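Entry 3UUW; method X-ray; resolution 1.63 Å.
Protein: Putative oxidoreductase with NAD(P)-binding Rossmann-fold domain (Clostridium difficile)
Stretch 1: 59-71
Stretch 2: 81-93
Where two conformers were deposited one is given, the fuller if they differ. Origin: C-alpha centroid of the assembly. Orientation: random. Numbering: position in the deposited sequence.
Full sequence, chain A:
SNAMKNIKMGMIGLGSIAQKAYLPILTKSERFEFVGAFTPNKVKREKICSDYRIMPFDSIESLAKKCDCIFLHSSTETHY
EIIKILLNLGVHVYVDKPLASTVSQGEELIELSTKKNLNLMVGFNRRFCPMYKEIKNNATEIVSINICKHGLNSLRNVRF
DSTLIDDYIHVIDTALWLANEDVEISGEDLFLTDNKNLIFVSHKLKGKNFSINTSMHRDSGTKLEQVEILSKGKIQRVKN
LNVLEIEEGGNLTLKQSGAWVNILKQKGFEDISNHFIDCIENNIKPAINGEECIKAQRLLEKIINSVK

Stretch 1, residues 59-71: SIESLAKKCDCIF
Stretch 2 81-93: EIIKILLNLGVHV

How do the two backbones run? Each stretch goes from helix through a turn into a strand. The helix that starts at Ile60 and the helix through 81-88 point the same general way, their axes 34° apart and 10.2 Å at closest approach; strands 69-71 and 92-93 are parallel. CA atoms pair as Ile60 with Ile82, 8.0 Å, and Ala64 with Leu86, 6.6 Å.

What does helix 81-88 offer its neighbor? Ile82 (m, t) places CG1 3.9 Å from CD1 of Ile60 (m, t). One turn on, Ile85 (m, t) sets CG2 4.2 Å from Ile60 CG2. These apolar side chains meet in van der Waals contact and shield one another from water. Leu86 (m, t) starts sideways, but its end reaches in: CD2 lies 3.7 Å from Ala64 CB and 3.8 Å from Ile60 CG2, while CD1 meets Ile70 CG2 at 4.0 Å. Ala64 points its CB toward stretch 2, where Leu86 CD2 rests on it.

How does the chain leave the helix? Leu89 (m, t; phi/psi -90/3) points toward stretch 1, its CD1 3.8 Å from Ala64 CB. Gly90 then takes phi/psi 83/27 in a Schellman motif, with Gly90 N bonded to Leu87 O (3.0 Å) and Val91 N to Leu86 O (3.3 Å). Water 2 donates to Gly90 O (2.7 Å) and Asp68 O (2.8 Å). Val91 (m; -112/141) fits CG1 beside the type I turn 64-67, 3.3 Å from Ala64 O, and CG2 3.9 Å from Ile70 CG1.

What joins the strands? His92 (m, chi2 -86°; -69/150) bridges Cys69, CA to CA 4.4 Å: His92 N donates to Asp68 O (3.0 Å, 158°), and Ile70 N donates to His92 O (2.9 Å, 149°). His92 and Cys69 (p; -155/159) share one sheet face, CB to CB 3.8 Å. Val93 (t; -133/125) and Ile70 (m, m; -136/136) share the other, their CA atoms 5.0 Å apart.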

# COMPACT_ATOMS: atom_id res chain seq x y z
N SER A 59 -32.31 -10.74 37.88
CA SER A 59 -33.11 -9.65 37.33
C SER A 59 -32.34 -8.34 37.25
O SER A 59 -31.33 -8.16 37.92
CB SER A 59 -34.37 -9.41 38.18
OG SER A 59 -34.03 -8.86 39.45
N ILE A 60 -32.86 -7.45 36.40
CA ILE A 60 -32.33 -6.10 36.26
C ILE A 60 -32.36 -5.40 37.60
O ILE A 60 -31.39 -4.74 37.99
CB ILE A 60 -33.19 -5.28 35.26
CG1 ILE A 60 -32.96 -5.78 33.84
CG2 ILE A 60 -32.85 -3.77 35.35
CD1 ILE A 60 -34.10 -5.41 32.87
N GLU A 61 -33.47 -5.53 38.31
CA GLU A 61 -33.63 -4.82 39.57
C GLU A 61 -32.68 -5.29 40.66
O GLU A 61 -32.07 -4.47 41.32
CB GLU A 61 -35.08 -4.89 40.06
CG GLU A 61 -36.06 -4.15 39.17
CD GLU A 61 -36.52 -4.94 37.94
OE1 GLU A 61 -36.16 -6.13 37.78
OE2 GLU A 61 -37.28 -4.34 37.13
N SER A 62 -32.54 -6.60 40.84
CA SER A 62 -31.65 -7.12 41.87
C SER A 62 -30.20 -6.72 41.63
O SER A 62 -29.46 -6.46 42.57
CB SER A 62 -31.76 -8.64 42.01
OG SER A 62 -31.39 -9.30 40.82
N LEU A 63 -29.78 -6.69 40.37
CA LEU A 63 -28.42 -6.29 40.06
C LEU A 63 -28.23 -4.79 40.32
O LEU A 63 -27.26 -4.39 40.96
CB LEU A 63 -28.07 -6.62 38.61
CG LEU A 63 -26.69 -6.18 38.10
CD1 LEU A 63 -25.53 -6.80 38.95
CD2 LEU A 63 -26.55 -6.54 36.62
N ALA A 64 -29.15 -3.99 39.81
CA ALA A 64 -29.05 -2.53 39.92
C ALA A 64 -28.95 -2.07 41.36
O ALA A 64 -28.24 -1.12 41.65
CB ALA A 64 -30.22 -1.86 39.23
N LYS A 65 -29.67 -2.74 42.25
CA LYS A 65 -29.66 -2.39 43.68
C LYS A 65 -28.30 -2.60 44.35
O LYS A 65 -28.05 -2.06 45.43
CB LYS A 65 -30.74 -3.19 44.43
CG LYS A 65 -32.14 -2.71 44.11
CD LYS A 65 -33.22 -3.66 44.61
CE LYS A 65 -34.59 -3.18 44.15
NZ LYS A 65 -35.68 -4.17 44.43
N LYS A 66 -27.43 -3.37 43.71
CA LYS A 66 -26.09 -3.64 44.23
C LYS A 66 -24.98 -2.93 43.46
O LYS A 66 -23.81 -3.21 43.70
CB LYS A 66 -25.82 -5.15 44.17
CG LYS A 66 -26.71 -5.99 45.06
CD LYS A 66 -26.45 -5.74 46.53
CE LYS A 66 -27.20 -6.74 47.39
NZ LYS A 66 -26.82 -6.63 48.81
N CYS A 67 -25.33 -2.03 42.54
CA CYS A 67 -24.36 -1.34 41.67
C CYS A 67 -24.47 0.17 41.74
O CYS A 67 -25.52 0.70 42.11
CB CYS A 67 -24.60 -1.76 40.20
SG CYS A 67 -24.27 -3.49 39.88
N ASP A 68 -23.39 0.86 41.39
CA ASP A 68 -23.39 2.31 41.25
C ASP A 68 -23.62 2.69 39.78
O ASP A 68 -24.06 3.80 39.47
CB ASP A 68 -22.07 2.91 41.73
CG ASP A 68 -21.77 2.61 43.17
OD1 ASP A 68 -22.63 2.93 44.02
OD2 ASP A 68 -20.66 2.08 43.48
N CYS A 69 -23.30 1.75 38.88
CA CYS A 69 -23.43 2.00 37.45
C CYS A 69 -23.62 0.69 36.69
O CYS A 69 -23.27 -0.39 37.18
CB CYS A 69 -22.20 2.74 36.92
SG CYS A 69 -20.64 1.80 36.94
N ILE A 70 -24.18 0.82 35.49
CA ILE A 70 -24.50 -0.31 34.64
C ILE A 70 -24.09 -0.03 33.21
O ILE A 70 -24.33 1.06 32.69
CB ILE A 70 -26.02 -0.57 34.64
CG1 ILE A 70 -26.53 -0.94 36.05
CG2 ILE A 70 -26.41 -1.66 33.60
CD1 ILE A 70 -26.22 -2.34 36.50
N PHE A 71 -23.46 -1.03 32.59
CA PHE A 71 -23.23 -1.09 31.14
C PHE A 71 -24.39 -1.91 30.57
O PHE A 71 -24.60 -3.07 30.95
CB PHE A 71 -21.87 -1.75 30.80
CG PHE A 71 -20.71 -0.82 30.91
CD1 PHE A 71 -20.18 -0.48 32.14
CD2 PHE A 71 -20.12 -0.30 29.77
CE1 PHE A 71 -19.11 0.38 32.24
CE2 PHE A 71 -19.04 0.57 29.87
CZ PHE A 71 -18.55 0.90 31.09
N GLU A 81 -37.49 1.40 28.43
CA GLU A 81 -38.02 0.85 29.67
C GLU A 81 -36.93 0.45 30.66
O GLU A 81 -37.10 0.65 31.86
CB GLU A 81 -38.97 -0.32 29.42
CG GLU A 81 -40.27 0.08 28.72
CD GLU A 81 -41.11 1.13 29.47
OE1 GLU A 81 -40.89 1.35 30.69
OE2 GLU A 81 -42.02 1.73 28.84
N ILE A 82 -35.84 -0.14 30.18
CA ILE A 82 -34.79 -0.54 31.10
C ILE A 82 -34.11 0.67 31.73
O ILE A 82 -33.89 0.70 32.93
CB ILE A 82 -33.73 -1.46 30.43
CG1 ILE A 82 -34.35 -2.79 30.00
CG2 ILE A 82 -32.57 -1.69 31.40
CD1 ILE A 82 -33.39 -3.70 29.21
N ILE A 83 -33.78 1.68 30.93
CA ILE A 83 -33.07 2.84 31.46
C ILE A 83 -33.92 3.61 32.48
O ILE A 83 -33.38 4.13 33.44
CB ILE A 83 -32.55 3.77 30.34
CG1 ILE A 83 -31.56 3.00 29.46
CG2 ILE A 83 -31.87 5.03 30.95
CD1 ILE A 83 -31.10 3.77 28.18
N LYS A 84 -35.23 3.67 32.26
CA LYS A 84 -36.11 4.34 33.20
C LYS A 84 -36.01 3.64 34.57
O LYS A 84 -35.85 4.30 35.58
CB LYS A 84 -37.53 4.37 32.64
CG LYS A 84 -38.54 5.18 33.42
CD LYS A 84 -39.71 5.62 32.51
CE LYS A 84 -40.18 4.51 31.54
NZ LYS A 84 -41.49 4.80 30.86
N ILE A 85 -36.05 2.31 34.58
CA ILE A 85 -35.88 1.53 35.82
C ILE A 85 -34.53 1.81 36.51
O ILE A 85 -34.47 2.07 37.72
CB ILE A 85 -35.99 0.03 35.53
CG1 ILE A 85 -37.43 -0.33 35.14
CG2 ILE A 85 -35.52 -0.80 36.73
CD1 ILE A 85 -37.58 -1.73 34.57
N LEU A 86 -33.46 1.80 35.72
CA LEU A 86 -32.11 1.96 36.25
C LEU A 86 -31.87 3.33 36.86
O LEU A 86 -31.36 3.45 37.96
CB LEU A 86 -31.08 1.69 35.14
CG LEU A 86 -31.03 0.26 34.61
CD1 LEU A 86 -29.99 0.11 33.45
CD2 LEU A 86 -30.71 -0.71 35.75
N LEU A 87 -32.27 4.37 36.14
CA LEU A 87 -32.11 5.73 36.63
C LEU A 87 -32.93 5.92 37.91
O LEU A 87 -32.48 6.55 38.85
CB LEU A 87 -32.50 6.74 35.54
CG LEU A 87 -31.61 6.78 34.30
CD1 LEU A 87 -32.21 7.71 33.24
CD2 LEU A 87 -30.18 7.18 34.65
N ASN A 88 -34.11 5.33 37.97
CA ASN A 88 -34.94 5.47 39.16
C ASN A 88 -34.38 4.70 40.36
O ASN A 88 -34.70 5.05 41.51
CB ASN A 88 -36.40 5.13 38.86
CG ASN A 88 -37.12 6.29 38.22
OD1 ASN A 88 -36.97 7.43 38.66
ND2 ASN A 88 -37.91 6.02 37.20
N LEU A 89 -33.53 3.70 40.09
CA LEU A 89 -32.83 2.96 41.13
C LEU A 89 -31.46 3.58 41.48
O LEU A 89 -30.73 3.04 42.30
CB LEU A 89 -32.67 1.49 40.74
CG LEU A 89 -33.91 0.61 40.90
CD1 LEU A 89 -33.68 -0.74 40.23
CD2 LEU A 89 -34.29 0.45 42.39
N GLY A 90 -31.13 4.72 40.87
CA GLY A 90 -29.95 5.51 41.26
C GLY A 90 -28.63 5.07 40.67
O GLY A 90 -27.58 5.35 41.25
N VAL A 91 -28.67 4.44 39.51
CA VAL A 91 -27.42 3.98 38.89
C VAL A 91 -27.12 4.77 37.61
O VAL A 91 -28.02 5.06 36.83
CB VAL A 91 -27.42 2.47 38.58
CG1 VAL A 91 -27.71 1.65 39.87
CG2 VAL A 91 -28.42 2.12 37.52
N HIS A 92 -25.84 5.09 37.41
CA HIS A 92 -25.37 5.70 36.16
C HIS A 92 -25.50 4.66 35.08
O HIS A 92 -25.38 3.45 35.34
CB HIS A 92 -23.90 6.10 36.25
CG HIS A 92 -23.57 7.01 37.38
ND1 HIS A 92 -23.70 8.38 37.31
CD2 HIS A 92 -23.11 6.75 38.62
CE1 HIS A 92 -23.33 8.92 38.45
NE2 HIS A 92 -22.96 7.95 39.27
N VAL A 93 -25.72 5.10 33.84
CA VAL A 93 -25.94 4.15 32.76
C VAL A 93 -25.13 4.46 31.52
O VAL A 93 -25.13 5.60 31.05
CB VAL A 93 -27.41 4.12 32.36
CG1 VAL A 93 -27.64 3.16 31.16
CG2 VAL A 93 -28.25 3.70 33.56
O HOH W 1 -28.45 1.07 43.36
O HOH W 2 -24.94 5.53 41.47